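Local structure of chemotaxis protein CheX (Desulfovibrio desulfuricans subsp. desulfuricans str. G20, 3HM4) at residues A[59-65]-A[148-154]; A[41-47]-A[123-129]; A[16-21]-A[98-103]; A[88-93]-A[120-124]. The protein probably acts as a CheX-family (CheC-like) phosphatase, dephosphorylating the chemotaxis response regulator CheY-P and so ending its signal to the flagellar motor. One frame throughout, in Å; residues are numbered along the deposited sequence.

Interaction 1: A[59-65]-A[148-154]; sequences SISVTFT and EFTVEFC
F149 lays its side chain beside that of F64, F64 CD1 lying 3.5 Å from F149 CB and the ring centroids 5.3 Å apart with planes at 37°. F64 is in the m rotamer and F149 in p. V62 CG2 also touches this ring, 3.6 Å from F149 CD1. Both backbones are extended, and strands 59-64 and 149-154 run antiparallel at 163°, 4.6 Å apart. S59-C154, S61-E152 and T63-T150 are hydrogen-bonded pairs, each closed by two N-H...O bonds; S61 N-E152 O and E152 N-S61 O are 2.8 Å, T63 N-T150 O and T150 N-T63 O 2.9 Å. I60-F153, V62-V151 and F64-F149 alternate with them as non-hydrogen-bonded pairs. Their apolar side chains share one face, where helix 10-25 covers I60, V151, F149 and F153 through F13, T17 and L21, and F64 meets V92 of helix 84-109. The other face is polar: one water lies 2.6 Å from S61 OG and 2.7 Å from T63 OG1 and donates a weak bond to E152 OE1 at 3.1 Å. S61 also bonds H131, T63 bonds S47, and E152 forms a salt bridge with K37. T65, N-cap of the following helix, bonds E148 O through N and OG1, at 3.1 and 2.9 Å. Apolar toward the helices, polar toward strand 127-131, this is a central strand pair of the antiparallel sheet in the alpha+beta CheX domain.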
loop_
_atom_site.group_PDB
_atom_site.type_symbol
_atom_site.label_atom_id
_atom_site.label_comp_id
_atom_site.label_asym_id
_atom_site.label_seq_id
_atom_site.Cartn_x
_atom_site.Cartn_y
_atom_site.Cartn_z
ATOM N N SER A 59 6.205 2.465 6.458
ATOM C CA SER A 59 5.139 2.895 5.579
ATOM C C SER A 59 4.350 4.040 6.212
ATOM O O SER A 59 4.325 4.174 7.434
ATOM C CB SER A 59 4.207 1.722 5.391
ATOM O OG SER A 59 3.175 2.006 4.492
ATOM N N ILE A 60 3.745 4.845 5.346
ATOM C CA ILE A 60 2.797 5.892 5.747
ATOM C C ILE A 60 1.480 5.599 5.025
ATOM O O ILE A 60 1.480 5.362 3.806
ATOM C CB ILE A 60 3.262 7.314 5.358
ATOM C CG1 ILE A 60 4.696 7.581 5.816
ATOM C CG2 ILE A 60 2.272 8.392 5.872
ATOM C CD1 ILE A 60 5.317 8.828 5.182
ATOM N N SER A 61 0.367 5.569 5.760
ATOM C CA SER A 61 -0.944 5.460 5.119
ATOM C C SER A 61 -1.881 6.545 5.612
ATOM O O SER A 61 -1.697 7.139 6.667
ATOM C CB SER A 61 -1.581 4.080 5.330
ATOM O OG SER A 61 -1.841 3.864 6.686
ATOM N N VAL A 62 -2.913 6.770 4.817
ATOM C CA VAL A 62 -3.987 7.668 5.194
ATOM C C VAL A 62 -5.305 6.982 4.817
ATOM O O VAL A 62 -5.431 6.473 3.717
ATOM C CB VAL A 62 -3.790 9.060 4.557
ATOM C CG1 VAL A 62 -3.760 8.982 3.027
ATOM C CG2 VAL A 62 -4.814 10.044 5.096
ATOM N N THR A 63 -6.247 6.928 5.752
ATOM C CA THR A 63 -7.553 6.326 5.553
ATOM C C THR A 63 -8.581 7.424 5.767
ATOM O O THR A 63 -8.667 8.003 6.865
ATOM C CB THR A 63 -7.791 5.094 6.416
ATOM O OG1 THR A 63 -6.902 4.065 6.005
ATOM C CG2 THR A 63 -9.232 4.592 6.306
ATOM N N PHE A 64 -9.328 7.710 4.712
ATOM C CA PHE A 64 -10.337 8.762 4.707
ATOM C C PHE A 64 -11.747 8.190 4.825
ATOM O O PHE A 64 -12.062 7.153 4.214
ATOM C CB PHE A 64 -10.312 9.525 3.367
ATOM C CG PHE A 64 -9.061 10.323 3.100
ATOM C CD1 PHE A 64 -8.984 11.655 3.491
ATOM C CD2 PHE A 64 -7.977 9.747 2.480
ATOM C CE1 PHE A 64 -7.855 12.407 3.215
ATOM C CE2 PHE A 64 -6.868 10.483 2.191
ATOM C CZ PHE A 64 -6.782 11.809 2.576
ATOM N N THR A 65 -12.597 8.905 5.549
ATOM C CA THR A 65 -14.037 8.727 5.424
ATOM C C THR A 65 -14.452 9.183 4.001
ATOM O O THR A 65 -13.822 10.057 3.384
ATOM C CB THR A 65 -14.809 9.518 6.485
ATOM O OG1 THR A 65 -14.611 10.940 6.303
ATOM C CG2 THR A 65 -14.448 9.096 7.926
ATOM N N GLU A 148 -13.642 13.132 8.690
ATOM C CA GLU A 148 -12.394 12.697 9.298
ATOM C C GLU A 148 -11.513 11.847 8.415
ATOM O O GLU A 148 -11.940 11.289 7.406
ATOM C CB GLU A 148 -12.701 11.911 10.567
ATOM C CG GLU A 148 -13.443 12.749 11.577
ATOM C CD GLU A 148 -13.849 12.006 12.812
ATOM O OE1 GLU A 148 -13.522 10.803 12.978
ATOM O OE2 GLU A 148 -14.486 12.654 13.690
ATOM N N PHE A 149 -10.245 11.781 8.817
ATOM C CA PHE A 149 -9.298 10.821 8.258
ATOM C C PHE A 149 -8.299 10.506 9.361
ATOM O O PHE A 149 -8.202 11.233 10.344
ATOM C CB PHE A 149 -8.621 11.345 6.958
ATOM C CG PHE A 149 -7.675 12.513 7.143
ATOM C CD1 PHE A 149 -6.334 12.279 7.428
ATOM C CD2 PHE A 149 -8.121 13.827 7.107
ATOM C CE1 PHE A 149 -5.445 13.334 7.588
ATOM C CE2 PHE A 149 -7.254 14.858 7.286
ATOM C CZ PHE A 149 -5.897 14.620 7.556
ATOM N N THR A 150 -7.517 9.468 9.130
ATOM C CA THR A 150 -6.462 9.077 10.049
ATOM C C THR A 150 -5.188 8.780 9.271
ATOM O O THR A 150 -5.259 8.113 8.246
ATOM C CB THR A 150 -6.853 7.800 10.856
ATOM O OG1 THR A 150 -7.987 8.099 11.704
ATOM C CG2 THR A 150 -5.743 7.282 11.757
ATOM N N VAL A 151 -4.045 9.259 9.763
ATOM C CA VAL A 151 -2.719 8.950 9.229
ATOM C C VAL A 151 -2.125 7.870 10.105
ATOM O O VAL A 151 -2.255 7.924 11.341
ATOM C CB VAL A 151 -1.755 10.147 9.273
ATOM C CG1 VAL A 151 -0.266 9.719 9.036
ATOM C CG2 VAL A 151 -2.190 11.180 8.270
ATOM N N GLU A 152 -1.488 6.866 9.491
ATOM C CA GLU A 152 -0.803 5.819 10.239
ATOM C C GLU A 152 0.598 5.666 9.711
ATOM O O GLU A 152 0.856 5.908 8.515
ATOM C CB GLU A 152 -1.545 4.492 10.127
ATOM C CG GLU A 152 -2.993 4.592 10.604
ATOM C CD GLU A 152 -3.789 3.342 10.537
ATOM O OE1 GLU A 152 -3.424 2.468 9.751
ATOM O OE2 GLU A 152 -4.868 3.293 11.201
ATOM N N PHE A 153 1.516 5.289 10.581
ATOM C CA PHE A 153 2.856 4.993 10.126
ATOM C C PHE A 153 3.474 3.912 10.972
ATOM O O PHE A 153 3.034 3.636 12.100
ATOM C CB PHE A 153 3.754 6.244 10.039
ATOM C CG PHE A 153 4.160 6.808 11.362
ATOM C CD1 PHE A 153 3.384 7.800 11.991
ATOM C CD2 PHE A 153 5.311 6.372 12.008
ATOM C CE1 PHE A 153 3.766 8.313 13.225
ATOM C CE2 PHE A 153 5.675 6.892 13.242
ATOM C CZ PHE A 153 4.907 7.844 13.849
ATOM N N CYS A 154 4.502 3.288 10.417
ATOM C CA CYS A 154 5.290 2.318 11.170
ATOM C C CYS A 154 6.726 2.352 10.664
ATOM O O CYS A 154 6.973 2.769 9.531
ATOM C CB CYS A 154 4.750 0.910 11.087
ATOM S SG CYS A 154 4.656 0.207 9.434
HETATM O O HOH W 1 -4.432 3.940 7.180
#

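Interaction 2: A[41-47]-A[123-129]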
loop_
_atom_site.group_PDB
_atom_site.type_symbol
_atom_site.label_atom_id
_atom_site.label_comp_id
_atom_site.label_asym_id
_atom_site.label_seq_id
_atom_site.Cartn_x
_atom_site.Cartn_y
_atom_site.Cartn_z
ATOM N N VAL A 41 -6.719 -3.344 11.876
ATOM C CA VAL A 41 -7.135 -2.712 10.655
ATOM C C VAL A 41 -7.446 -1.236 10.842
ATOM O O VAL A 41 -7.756 -0.762 11.922
ATOM C CB VAL A 41 -8.470 -3.346 10.092
ATOM C CG1 VAL A 41 -8.268 -4.800 9.648
ATOM C CG2 VAL A 41 -9.625 -3.241 11.122
ATOM N N ALA A 42 -7.299 -0.502 9.757
ATOM C CA ALA A 42 -7.912 0.812 9.540
ATOM C C ALA A 42 -9.058 0.548 8.566
ATOM O O ALA A 42 -8.833 -0.092 7.561
ATOM C CB ALA A 42 -6.927 1.812 8.938
ATOM N N LYS A 43 -10.273 1.011 8.874
ATOM C CA LYS A 43 -11.444 0.793 8.060
ATOM C C LYS A 43 -11.910 2.115 7.498
ATOM O O LYS A 43 -12.111 3.076 8.189
ATOM C CB LYS A 43 -12.566 0.153 8.864
ATOM C CG LYS A 43 -13.772 -0.276 8.007
ATOM C CD LYS A 43 -14.784 -0.928 8.831
ATOM C CE LYS A 43 -16.017 -1.370 8.017
ATOM N NZ LYS A 43 -15.820 -2.562 7.141
ATOM N N GLY A 44 -12.105 2.135 6.201
ATOM C CA GLY A 44 -12.568 3.345 5.576
ATOM C C GLY A 44 -12.865 3.206 4.124
ATOM O O GLY A 44 -13.013 2.113 3.636
ATOM N N ASP A 45 -12.957 4.361 3.462
ATOM C CA ASP A 45 -13.606 4.445 2.152
ATOM C C ASP A 45 -12.667 4.763 0.992
ATOM O O ASP A 45 -12.850 4.241 -0.115
ATOM C CB ASP A 45 -14.799 5.393 2.295
ATOM C CG ASP A 45 -15.677 5.022 3.491
ATOM O OD1 ASP A 45 -15.858 3.802 3.705
ATOM O OD2 ASP A 45 -16.060 5.909 4.291
ATOM N N VAL A 46 -11.649 5.583 1.269
ATOM C CA VAL A 46 -10.542 5.828 0.360
ATOM C C VAL A 46 -9.299 5.798 1.241
ATOM O O VAL A 46 -9.269 6.501 2.264
ATOM C CB VAL A 46 -10.624 7.141 -0.398
ATOM C CG1 VAL A 46 -9.332 7.361 -1.280
ATOM C CG2 VAL A 46 -11.903 7.175 -1.257
ATOM N N SER A 47 -8.304 4.985 0.877
ATOM C CA SER A 47 -7.035 5.000 1.566
ATOM C C SER A 47 -5.922 5.196 0.557
ATOM O O SER A 47 -6.084 4.941 -0.637
ATOM C CB SER A 47 -6.774 3.712 2.334
ATOM O OG SER A 47 -7.744 3.476 3.350
HETATM N N MSE A 123 -9.723 2.060 -3.053
HETATM C CA MSE A 123 -11.093 2.506 -2.952
HETATM C C MSE A 123 -12.058 1.358 -2.720
HETATM O O MSE A 123 -11.831 0.238 -3.158
HETATM C CB MSE A 123 -11.491 3.251 -4.212
HETATM C CG MSE A 123 -10.596 4.441 -4.578
HETATM SE SE MSE A 123 -11.074 5.322 -6.193
HETATM C CE MSE A 123 -9.338 5.611 -6.916
ATOM N N GLY A 124 -13.147 1.678 -2.048
ATOM C CA GLY A 124 -14.259 0.746 -1.795
ATOM C C GLY A 124 -14.749 0.993 -0.396
ATOM O O GLY A 124 -13.974 1.053 0.531
ATOM N N ASP A 125 -16.063 1.186 -0.236
ATOM C CA ASP A 125 -16.590 1.549 1.072
ATOM C C ASP A 125 -16.297 0.453 2.098
ATOM O O ASP A 125 -16.504 -0.746 1.832
ATOM C CB ASP A 125 -18.111 1.744 1.027
ATOM C CG ASP A 125 -18.532 3.007 0.322
ATOM O OD1 ASP A 125 -17.700 3.778 -0.180
ATOM O OD2 ASP A 125 -19.763 3.233 0.288
ATOM N N GLY A 126 -15.734 0.853 3.234
ATOM C CA GLY A 126 -15.490 -0.085 4.311
ATOM C C GLY A 126 -14.407 -1.116 4.065
ATOM O O GLY A 126 -14.377 -2.149 4.742
ATOM N N HIS A 127 -13.509 -0.830 3.116
ATOM C CA HIS A 127 -12.304 -1.665 3.007
ATOM C C HIS A 127 -11.471 -1.509 4.277
ATOM O O HIS A 127 -11.646 -0.576 5.042
ATOM C CB HIS A 127 -11.482 -1.335 1.750
ATOM C CG HIS A 127 -10.785 -0.010 1.814
ATOM N ND1 HIS A 127 -11.270 1.120 1.196
ATOM C CD2 HIS A 127 -9.630 0.350 2.423
ATOM C CE1 HIS A 127 -10.437 2.125 1.449
ATOM N NE2 HIS A 127 -9.430 1.689 2.184
ATOM N N THR A 128 -10.536 -2.428 4.449
ATOM C CA THR A 128 -9.563 -2.303 5.481
ATOM C C THR A 128 -8.153 -2.325 4.932
ATOM O O THR A 128 -7.867 -2.974 3.936
ATOM C CB THR A 128 -9.684 -3.389 6.560
ATOM O OG1 THR A 128 -9.521 -4.684 5.994
ATOM C CG2 THR A 128 -11.063 -3.319 7.239
ATOM N N ILE A 129 -7.252 -1.640 5.631
ATOM C CA ILE A 129 -5.830 -1.661 5.351
ATOM C C ILE A 129 -5.116 -1.994 6.653
ATOM O O ILE A 129 -5.434 -1.437 7.714
ATOM C CB ILE A 129 -5.336 -0.361 4.690
ATOM C CG1 ILE A 129 -3.825 -0.416 4.395
ATOM C CG2 ILE A 129 -5.640 0.847 5.516
ATOM C CD1 ILE A 129 -3.354 0.590 3.288
HETATM O O HOH W 2 -15.233 4.087 -1.402
#
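A42 and I129 satisfy each other's backbone: A42 N gives to I129 O and I129 N to A42 O, both 2.9 Å. G44 N reaches H127 O at 3.0 Å, and K43, long enough to span the corner, brings NZ to G126 O at 2.8 Å. Beyond G44 the register against 123-129 shifts by two, a beta bulge; on the side of strand 58-64, D45 and V46 both face F64, a classic bulge that lets the chain turn from the small two-stranded sheet into the main one. The D45 carboxylate accepts from two backbones: OD1 takes G126 N at 3.0 Å, OD2 the N of K66. D45 O accepts G124 N at 3.2 Å and a water at 2.7 Å, which also donates to D125 OD1 at 2.8 Å; K66 NZ offsets the D125 charge. In the type II turn 124-127, positive phi at G126 suits glycine, and G124 O accepts H127 N at 3.2 Å and H127 ND1 at 2.8 Å. H127 NE2 and S47 OG are hydrogen-bonded at 2.7 Å.

Interaction 3: A[16-21]-A[98-103]; sequences ATTNVL and MISGQA
This helix-helix packing on one side of the main sheet has a knob-into-hole contact at its centre. Helices 16-21 and 98-103, regular alpha, cross at 133° with axes 8.8 Å apart. The knob is I99, whose m,t side chain sits among A16, T17, V20 and L21. V20 CB lies 3.9 Å from I99 CG1, T17 OG1 3.7 Å from I99 CG2, and L21 CD2 4.1 Å from I99 CD1. Small A16 lets the helices close in: its CB sits 3.5 Å from A103 N and 3.7 Å from Q102 CB, with the A16 and A103 CA atoms 5.3 Å apart. V20, rotamer t, is the bump going the other way, its CG2 3.8 Å from M98 CB (a selenomethionine) and 3.6 Å from Q102 NE2. T17 can be buried because its hydroxyl bonds F13 O. No direct hydrogen bond joins the segments; at the edge, where N19 is exposed, a water accepts from N19 ND2 at 3.2 Å and donates to Q102 OE1 at 3.0 Å.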
loop_
_atom_site.group_PDB
_atom_site.type_symbol
_atom_site.label_atom_id
_atom_site.label_comp_id
_atom_site.label_asym_id
_atom_site.label_seq_id
_atom_site.Cartn_x
_atom_site.Cartn_y
_atom_site.Cartn_z
ATOM N N ALA A 16 3.561 17.282 8.310
ATOM C CA ALA A 16 3.471 17.141 6.860
ATOM C C ALA A 16 2.008 16.965 6.400
ATOM O O ALA A 16 1.564 17.543 5.419
ATOM C CB ALA A 16 4.331 15.969 6.363
ATOM N N THR A 17 1.291 16.092 7.110
ATOM C CA THR A 17 -0.122 15.813 6.794
ATOM C C THR A 17 -0.987 17.080 6.921
ATOM O O THR A 17 -1.758 17.405 6.018
ATOM C CB THR A 17 -0.663 14.675 7.646
ATOM O OG1 THR A 17 0.106 13.508 7.362
ATOM C CG2 THR A 17 -2.111 14.382 7.298
ATOM N N THR A 18 -0.803 17.771 8.039
ATOM C CA THR A 18 -1.552 19.000 8.262
ATOM C C THR A 18 -1.259 20.021 7.177
ATOM O O THR A 18 -2.203 20.596 6.569
ATOM C CB THR A 18 -1.248 19.577 9.676
ATOM O OG1 THR A 18 -1.528 18.589 10.686
ATOM C CG2 THR A 18 -2.019 20.900 9.931
ATOM N N ASN A 19 0.028 20.217 6.884
ATOM C CA ASN A 19 0.403 21.218 5.880
ATOM C C ASN A 19 -0.105 20.861 4.496
ATOM O O ASN A 19 -0.633 21.717 3.803
ATOM C CB ASN A 19 1.915 21.435 5.860
ATOM C CG ASN A 19 2.438 22.123 7.115
ATOM O OD1 ASN A 19 1.669 22.654 7.925
ATOM N ND2 ASN A 19 3.753 22.095 7.293
ATOM N N VAL A 20 0.037 19.602 4.078
ATOM C CA VAL A 20 -0.412 19.207 2.750
ATOM C C VAL A 20 -1.934 19.349 2.598
ATOM O O VAL A 20 -2.404 19.913 1.611
ATOM C CB VAL A 20 0.039 17.761 2.388
ATOM C CG1 VAL A 20 -0.571 17.321 1.100
ATOM C CG2 VAL A 20 1.564 17.747 2.276
ATOM N N LEU A 21 -2.694 18.814 3.563
ATOM C CA LEU A 21 -4.166 18.899 3.492
ATOM C C LEU A 21 -4.670 20.349 3.539
ATOM O O LEU A 21 -5.653 20.679 2.856
ATOM C CB LEU A 21 -4.880 17.986 4.500
ATOM C CG LEU A 21 -5.077 16.517 4.080
ATOM C CD1 LEU A 21 -5.898 16.432 2.748
ATOM C CD2 LEU A 21 -3.773 15.818 3.964
HETATM N N MSE A 98 3.075 14.091 -1.642
HETATM C CA MSE A 98 3.489 15.288 -0.931
HETATM C C MSE A 98 3.716 15.050 0.557
HETATM O O MSE A 98 4.696 15.556 1.116
HETATM C CB MSE A 98 2.501 16.434 -1.133
HETATM C CG MSE A 98 2.462 16.957 -2.560
HETATM SE SE MSE A 98 1.052 18.255 -2.781
HETATM C CE MSE A 98 1.721 19.603 -1.625
ATOM N N ILE A 99 2.854 14.250 1.199
ATOM C CA ILE A 99 3.056 13.905 2.595
ATOM C C ILE A 99 4.385 13.119 2.734
ATOM O O ILE A 99 5.186 13.423 3.605
ATOM C CB ILE A 99 1.890 13.088 3.199
ATOM C CG1 ILE A 99 0.663 14.014 3.343
ATOM C CG2 ILE A 99 2.259 12.461 4.565
ATOM C CD1 ILE A 99 -0.611 13.262 3.707
ATOM N N SER A 100 4.602 12.140 1.856
ATOM C CA SER A 100 5.845 11.402 1.888
ATOM C C SER A 100 7.066 12.341 1.740
ATOM O O SER A 100 8.023 12.270 2.526
ATOM C CB SER A 100 5.859 10.357 0.795
ATOM O OG SER A 100 7.117 9.714 0.735
ATOM N N GLY A 101 7.026 13.214 0.750
ATOM C CA GLY A 101 8.161 14.124 0.509
ATOM C C GLY A 101 8.428 15.048 1.681
ATOM O O GLY A 101 9.573 15.199 2.138
ATOM N N GLN A 102 7.356 15.613 2.234
ATOM C CA GLN A 102 7.496 16.552 3.360
ATOM C C GLN A 102 7.892 15.892 4.663
ATOM O O GLN A 102 8.716 16.411 5.388
ATOM C CB GLN A 102 6.241 17.404 3.502
ATOM C CG GLN A 102 6.079 18.295 2.287
ATOM C CD GLN A 102 4.908 19.243 2.354
ATOM O OE1 GLN A 102 4.487 19.649 3.423
ATOM N NE2 GLN A 102 4.397 19.610 1.190
ATOM N N ALA A 103 7.332 14.723 4.955
ATOM C CA ALA A 103 7.665 13.997 6.186
ATOM C C ALA A 103 9.125 13.558 6.112
ATOM O O ALA A 103 9.863 13.689 7.104
ATOM C CB ALA A 103 6.737 12.792 6.379
HETATM O O HOH W 3 5.709 19.929 6.094
#

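Interaction 4: A[88-93]-A[120-124]; sequences TKDAVG and SVIMG
Van der Waals packing carries the whole contact, since no hydrogen bond joins helix 88-93 to strand 120-123. V121, a beta-branched residue suited to an extended strand, points at the helix in rotamer t: its CG2 lies 3.8 Å from G93 N, 3.9 Å from K89 O and 4.3 Å from V92 CG1. A CB at G93 would lie 2.5 Å from K89 O, a clash that glycine avoids. The axes approach to 8.4 Å and cross at 127°, with K89 and V121 the nearest CA pair at 5.9 Å. This is helix-on-sheet packing: helix 84-109 lies over the strand that ends the sheet within this chain, and the second subunit pairs antiparallel with S120 to M123, carrying the sheet across the interface. The long, flexible side chain of M123, a selenomethionine (chi1 m, chi2 t), packs through SE, 3.9 Å from T88 CG2, and CE, 3.6 Å from K89 N and 4.0 Å from K89 CB. Among polar groups, V92 N bonds T88 O and G93 N bonds K89 O, both at 2.9 Å, and T88 OG1 bonds I84 O. The extended K89 side chain leads away, its NZ bonding N40 O of the second subunit.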
loop_
_atom_site.group_PDB
_atom_site.type_symbol
_atom_site.label_atom_id
_atom_site.label_comp_id
_atom_site.label_asym_id
_atom_site.label_seq_id
_atom_site.Cartn_x
_atom_site.Cartn_y
_atom_site.Cartn_z
ATOM N N THR A 88 -10.032 10.737 -7.794
ATOM C CA THR A 88 -9.605 10.260 -6.465
ATOM C C THR A 88 -8.170 9.723 -6.521
ATOM O O THR A 88 -7.340 10.097 -5.698
ATOM C CB THR A 88 -10.583 9.219 -5.859
ATOM O OG1 THR A 88 -11.833 9.879 -5.720
ATOM C CG2 THR A 88 -10.114 8.714 -4.500
ATOM N N LYS A 89 -7.879 8.881 -7.500
ATOM C CA LYS A 89 -6.534 8.367 -7.702
ATOM C C LYS A 89 -5.541 9.520 -7.827
ATOM O O LYS A 89 -4.521 9.561 -7.137
ATOM C CB LYS A 89 -6.483 7.505 -8.946
ATOM C CG LYS A 89 -5.111 6.995 -9.321
ATOM C CD LYS A 89 -5.142 6.150 -10.602
ATOM C CE LYS A 89 -3.749 5.648 -10.919
ATOM N NZ LYS A 89 -3.784 4.577 -11.942
ATOM N N ASP A 90 -5.847 10.460 -8.718
ATOM C CA ASP A 90 -4.934 11.561 -8.976
ATOM C C ASP A 90 -4.735 12.513 -7.789
ATOM O O ASP A 90 -3.596 12.854 -7.411
ATOM C CB ASP A 90 -5.337 12.368 -10.221
ATOM C CG ASP A 90 -5.157 11.598 -11.519
ATOM O OD1 ASP A 90 -4.361 10.628 -11.587
ATOM O OD2 ASP A 90 -5.852 11.964 -12.503
ATOM N N ALA A 91 -5.843 12.924 -7.177
ATOM C CA ALA A 91 -5.801 13.912 -6.082
ATOM C C ALA A 91 -5.205 13.314 -4.807
ATOM O O ALA A 91 -4.278 13.864 -4.207
ATOM C CB ALA A 91 -7.211 14.469 -5.786
ATOM N N VAL A 92 -5.723 12.155 -4.406
ATOM C CA VAL A 92 -5.218 11.506 -3.184
ATOM C C VAL A 92 -3.804 11.002 -3.405
ATOM O O VAL A 92 -2.984 11.051 -2.486
ATOM C CB VAL A 92 -6.193 10.425 -2.656
ATOM C CG1 VAL A 92 -5.565 9.635 -1.467
ATOM C CG2 VAL A 92 -7.527 11.086 -2.283
ATOM N N GLY A 93 -3.520 10.541 -4.620
ATOM C CA GLY A 93 -2.160 10.107 -4.937
ATOM C C GLY A 93 -1.149 11.246 -4.804
ATOM O O GLY A 93 -0.063 11.060 -4.246
ATOM N N SER A 120 0.092 3.986 -3.554
ATOM C CA SER A 120 -1.084 3.317 -4.107
ATOM C C SER A 120 -2.317 3.884 -3.414
ATOM O O SER A 120 -2.270 4.261 -2.235
ATOM C CB SER A 120 -1.065 1.793 -3.947
ATOM O OG SER A 120 -0.053 1.206 -4.749
ATOM N N VAL A 121 -3.419 3.944 -4.164
ATOM C CA VAL A 121 -4.706 4.438 -3.698
ATOM C C VAL A 121 -5.703 3.296 -3.741
ATOM O O VAL A 121 -5.818 2.578 -4.750
ATOM C CB VAL A 121 -5.204 5.660 -4.505
ATOM C CG1 VAL A 121 -6.614 6.032 -4.018
ATOM C CG2 VAL A 121 -4.249 6.820 -4.385
ATOM N N ILE A 122 -6.403 3.104 -2.620
ATOM C CA ILE A 122 -7.365 2.050 -2.430
ATOM C C ILE A 122 -8.764 2.644 -2.326
ATOM O O ILE A 122 -8.986 3.623 -1.613
ATOM C CB ILE A 122 -7.055 1.232 -1.159
ATOM C CG1 ILE A 122 -5.673 0.534 -1.293
ATOM C CG2 ILE A 122 -8.126 0.160 -0.875
ATOM C CD1 ILE A 122 -4.568 1.275 -0.814
HETATM N N MSE A 123 -9.723 2.060 -3.053
HETATM C CA MSE A 123 -11.093 2.506 -2.952
HETATM C C MSE A 123 -12.058 1.358 -2.720
HETATM O O MSE A 123 -11.831 0.238 -3.158
HETATM C CB MSE A 123 -11.491 3.251 -4.212
HETATM C CG MSE A 123 -10.596 4.441 -4.578
HETATM SE SE MSE A 123 -11.074 5.322 -6.193
HETATM C CE MSE A 123 -9.338 5.611 -6.916
ATOM N N GLY A 124 -13.147 1.678 -2.048
ATOM C CA GLY A 124 -14.259 0.746 -1.795
ATOM C C GLY A 124 -14.749 0.993 -0.396
ATOM O O GLY A 124 -13.974 1.053 0.531
#

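In the fold
Interaction 1 lies about 4 Å from the chain's centre, and the others adjoin its strands. Interaction 2, centred about 10 Å away, meets it through F64 with V46 and T63 with S47, and shares M123 and G124 with interaction 4, about 11 Å off. Interactions 3 and 4 use different parts of helix 84-109, about 16 Å apart between centres. Interactions 2 and 3, about 21 Å apart, lie on opposite sides of the chain's centre. Along the chain, interactions 1, 2 and 3 cross one another, interaction 3 also crosses 4, and 4 lies wholly between the segments of 1, weaving distant sequence into one domain; interactions 1, 2 and 4 touch the second subunit, linking core to dimer.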